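Local coordinates for protein Pab-dependent poly(a)-specific ribonuclease subunit PAN2 (Neurospora crassa, PDB 4CZX) that probably serves, through its catalytic exonuclease domain, as the deadenylase that shortens mRNA poly(A) tails, the piece here being its N-terminal WD40 domain, at residues V206-S211 / A247-H252. Residues are numbered along the deposited sequence; the frame is centred on the assembly and turned at random.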
ATOM      1  N   VAL A 206     -18.061  35.979  28.937  1.00 28.83           N
ATOM      2  CA  VAL A 206     -17.764  35.156  30.102  1.00 28.92           C
ATOM      3  C   VAL A 206     -16.520  34.307  29.825  1.00 32.85           C
ATOM      4  O   VAL A 206     -16.332  33.794  28.719  1.00 28.74           O
ATOM      5  CB  VAL A 206     -18.954  34.249  30.498  1.00 28.15           C
ATOM      6  CG1 VAL A 206     -20.031  35.049  31.222  1.00 31.18           C
ATOM      7  CG2 VAL A 206     -19.523  33.516  29.264  1.00 30.97           C
ATOM      8  N   THR A 207     -15.641  34.186  30.818  1.00 31.15           N
ATOM      9  CA  THR A 207     -14.427  33.401  30.627  1.00 31.16           C
ATOM     10  C   THR A 207     -14.113  32.524  31.819  1.00 30.05           C
ATOM     11  O   THR A 207     -14.510  32.825  32.954  1.00 31.58           O
ATOM     12  CB  THR A 207     -13.173  34.279  30.362  1.00 34.11           C
ATOM     13  OG1 THR A 207     -12.907  35.098  31.510  1.00 37.17           O
ATOM     14  CG2 THR A 207     -13.353  35.146  29.113  1.00 31.16           C
ATOM     15  N   CYS A 208     -13.392  31.442  31.535  1.00 28.33           N
ATOM     16  CA  CYS A 208     -12.775  30.601  32.552  1.00 31.32           C
ATOM     17  C   CYS A 208     -11.264  30.624  32.339  1.00 31.28           C
ATOM     18  O   CYS A 208     -10.803  30.711  31.212  1.00 31.06           O
ATOM     19  CB  CYS A 208     -13.289  29.162  32.457  1.00 29.78           C
ATOM     20  SG  CYS A 208     -15.066  28.999  32.633  1.00 34.44           S
ATOM     21  N   GLY A 209     -10.484  30.549  33.409  1.00 30.48           N
ATOM     22  CA  GLY A 209      -9.047  30.556  33.230  1.00 29.62           C
ATOM     23  C   GLY A 209      -8.327  30.438  34.557  1.00 30.50           C
ATOM     24  O   GLY A 209      -8.926  30.011  35.550  1.00 32.38           O
ATOM     25  N   GLY A 210      -7.053  30.818  34.572  1.00 31.68           N
ATOM     26  CA  GLY A 210      -6.252  30.744  35.791  1.00 31.71           C
ATOM     27  C   GLY A 210      -5.045  31.663  35.812  1.00 33.08           C
ATOM     28  O   GLY A 210      -4.722  32.322  34.817  1.00 33.52           O
ATOM     29  N   SER A 211      -4.365  31.683  36.956  1.00 33.81           N
ATOM     30  CA  SER A 211      -3.305  32.646  37.228  1.00 35.90           C
ATOM     31  C   SER A 211      -1.920  32.240  36.729  1.00 36.33           C
ATOM     32  O   SER A 211      -1.058  33.101  36.564  1.00 37.79           O
ATOM     33  CB  SER A 211      -3.232  32.914  38.738  1.00 39.75           C
ATOM     34  OG  SER A 211      -4.431  33.513  39.198  1.00 40.19           O
ATOM     35  N   ALA A 247     -14.112  25.566  34.654  1.00 29.17           N
ATOM     36  CA  ALA A 247     -13.292  25.095  33.543  1.00 28.79           C
ATOM     37  C   ALA A 247     -13.882  25.526  32.200  1.00 29.15           C
ATOM     38  O   ALA A 247     -13.144  25.897  31.283  1.00 30.76           O
ATOM     39  CB  ALA A 247     -13.152  23.583  33.606  1.00 28.25           C
ATOM     40  N   HIS A 248     -15.208  25.461  32.088  1.00 31.20           N
ATOM     41  CA  HIS A 248     -15.889  25.831  30.846  1.00 26.78           C
ATOM     42  C   HIS A 248     -17.162  26.604  31.117  1.00 27.59           C
ATOM     43  O   HIS A 248     -17.763  26.496  32.200  1.00 33.81           O
ATOM     44  CB  HIS A 248     -16.206  24.587  30.009  1.00 33.18           C
ATOM     45  CG  HIS A 248     -15.012  23.720  29.778  1.00 33.24           C
ATOM     46  ND1 HIS A 248     -14.055  24.011  28.830  1.00 31.98           N
ATOM     47  CD2 HIS A 248     -14.594  22.603  30.412  1.00 33.66           C
ATOM     48  CE1 HIS A 248     -13.096  23.105  28.892  1.00 34.69           C
ATOM     49  NE2 HIS A 248     -13.402  22.238  29.840  1.00 31.05           N
ATOM     50  N   VAL A 249     -17.560  27.391  30.122  1.00 28.67           N
ATOM     51  CA  VAL A 249     -18.743  28.218  30.230  1.00 26.49           C
ATOM     52  C   VAL A 249     -19.362  28.453  28.853  1.00 27.21           C
ATOM     53  O   VAL A 249     -18.663  28.609  27.844  1.00 26.55           O
ATOM     54  CB  VAL A 249     -18.428  29.577  30.910  1.00 26.37           C
ATOM     55  CG1 VAL A 249     -17.516  30.431  30.027  1.00 31.45           C
ATOM     56  CG2 VAL A 249     -19.707  30.318  31.283  1.00 28.08           C
ATOM     57  N   ARG A 250     -20.687  28.435  28.827  1.00 27.79           N
ATOM     58  CA  ARG A 250     -21.444  28.816  27.645  1.00 28.36           C
ATOM     59  C   ARG A 250     -22.605  29.688  28.072  1.00 27.86           C
ATOM     60  O   ARG A 250     -23.243  29.414  29.089  1.00 32.54           O
ATOM     61  CB  ARG A 250     -21.977  27.593  26.894  1.00 30.12           C
ATOM     62  CG  ARG A 250     -20.922  26.779  26.162  1.00 29.86           C
ATOM     63  CD  ARG A 250     -20.361  27.547  24.976  1.00 25.49           C
ATOM     64  NE  ARG A 250     -19.396  26.757  24.203  1.00 27.46           N
ATOM     65  CZ  ARG A 250     -18.078  26.867  24.311  1.00 29.97           C
ATOM     66  NH1 ARG A 250     -17.532  27.705  25.193  1.00 27.35           N
ATOM     67  NH2 ARG A 250     -17.298  26.120  23.549  1.00 25.59           N
ATOM     68  N   MET A 251     -22.882  30.726  27.287  1.00 30.65           N
ATOM     69  CA  MET A 251     -24.106  31.502  27.470  1.00 30.64           C
ATOM     70  C   MET A 251     -25.283  30.655  27.024  1.00 36.46           C
ATOM     71  O   MET A 251     -25.200  29.950  26.011  1.00 34.07           O
ATOM     72  CB  MET A 251     -24.070  32.803  26.669  1.00 30.35           C
ATOM     73  CG  MET A 251     -23.024  33.791  27.150  1.00 36.13           C
ATOM     74  SD  MET A 251     -23.298  34.314  28.855  1.00 36.34           S
ATOM     75  CE  MET A 251     -24.894  35.140  28.764  1.00 31.75           C
ATOM     76  N   HIS A 252     -26.366  30.707  27.789  1.00 33.12           N
ATOM     77  CA  HIS A 252     -27.590  30.013  27.433  1.00 37.99           C
ATOM     78  C   HIS A 252     -28.247  30.768  26.280  1.00 31.71           C
ATOM     79  O   HIS A 252     -28.480  31.971  26.389  1.00 39.59           O
ATOM     80  CB  HIS A 252     -28.523  29.920  28.640  1.00 37.05           C
ATOM     81  CG  HIS A 252     -29.553  28.844  28.525  1.00 46.45           C
ATOM     82  ND1 HIS A 252     -30.600  28.907  27.629  1.00 46.74           N
ATOM     83  CD2 HIS A 252     -29.701  27.677  29.196  1.00 49.62           C
ATOM     84  CE1 HIS A 252     -31.342  27.821  27.747  1.00 50.31           C
ATOM     85  NE2 HIS A 252     -30.820  27.059  28.693  1.00 50.57           N
TER
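The side chains of Val206 and Val249 cross obliquely between two strands that run almost exactly antiparallel, at 175°, yet belong to different sheets: 204-210 is the second strand of one propeller blade, 248-251 the innermost strand of the next. The apolar contact centres on Val206 CG2, which sits 3.8 Å from Val249 CG1 and equally close to Val249 CG2, so that one methyl rests against both branches of the other valine. Val249 CG1 lies between its own backbone N and carbonyl carbon and also touches the Val206 O atom. Met251 SD packs on the same methyl: the bend at chi2 (-61°) brings it to 3.9 Å from Val206 CG2.

At the other end Cys208 packs on backbone as much as on side chain. Its SG stands 3.5 Å from His248 C and 3.8 Å from Val249 CB, while Cys208 CB lies 3.5 Å from Ala247 O.

Polar links to the neighbouring blade run through the strand 194-200 instead: Asn196 ND2 binds Ala247 O, Asp197 OD2 takes Val249 N, and Asp199 OD2 takes Met251 N. Within 247-252, Arg250 NH1 turns back to Val249 O at 3.0 Å, with an N-H...O angle of 143°, and the guanidinium also forms salt bridges with Asp197 and Asp294.

A classic beta bulge sets Ala247 and His248 together opposite Val262. Face-to-face apolar packing of adjacent blades, buried near the centre of the domain, is characteristic of the WD40 beta-propeller.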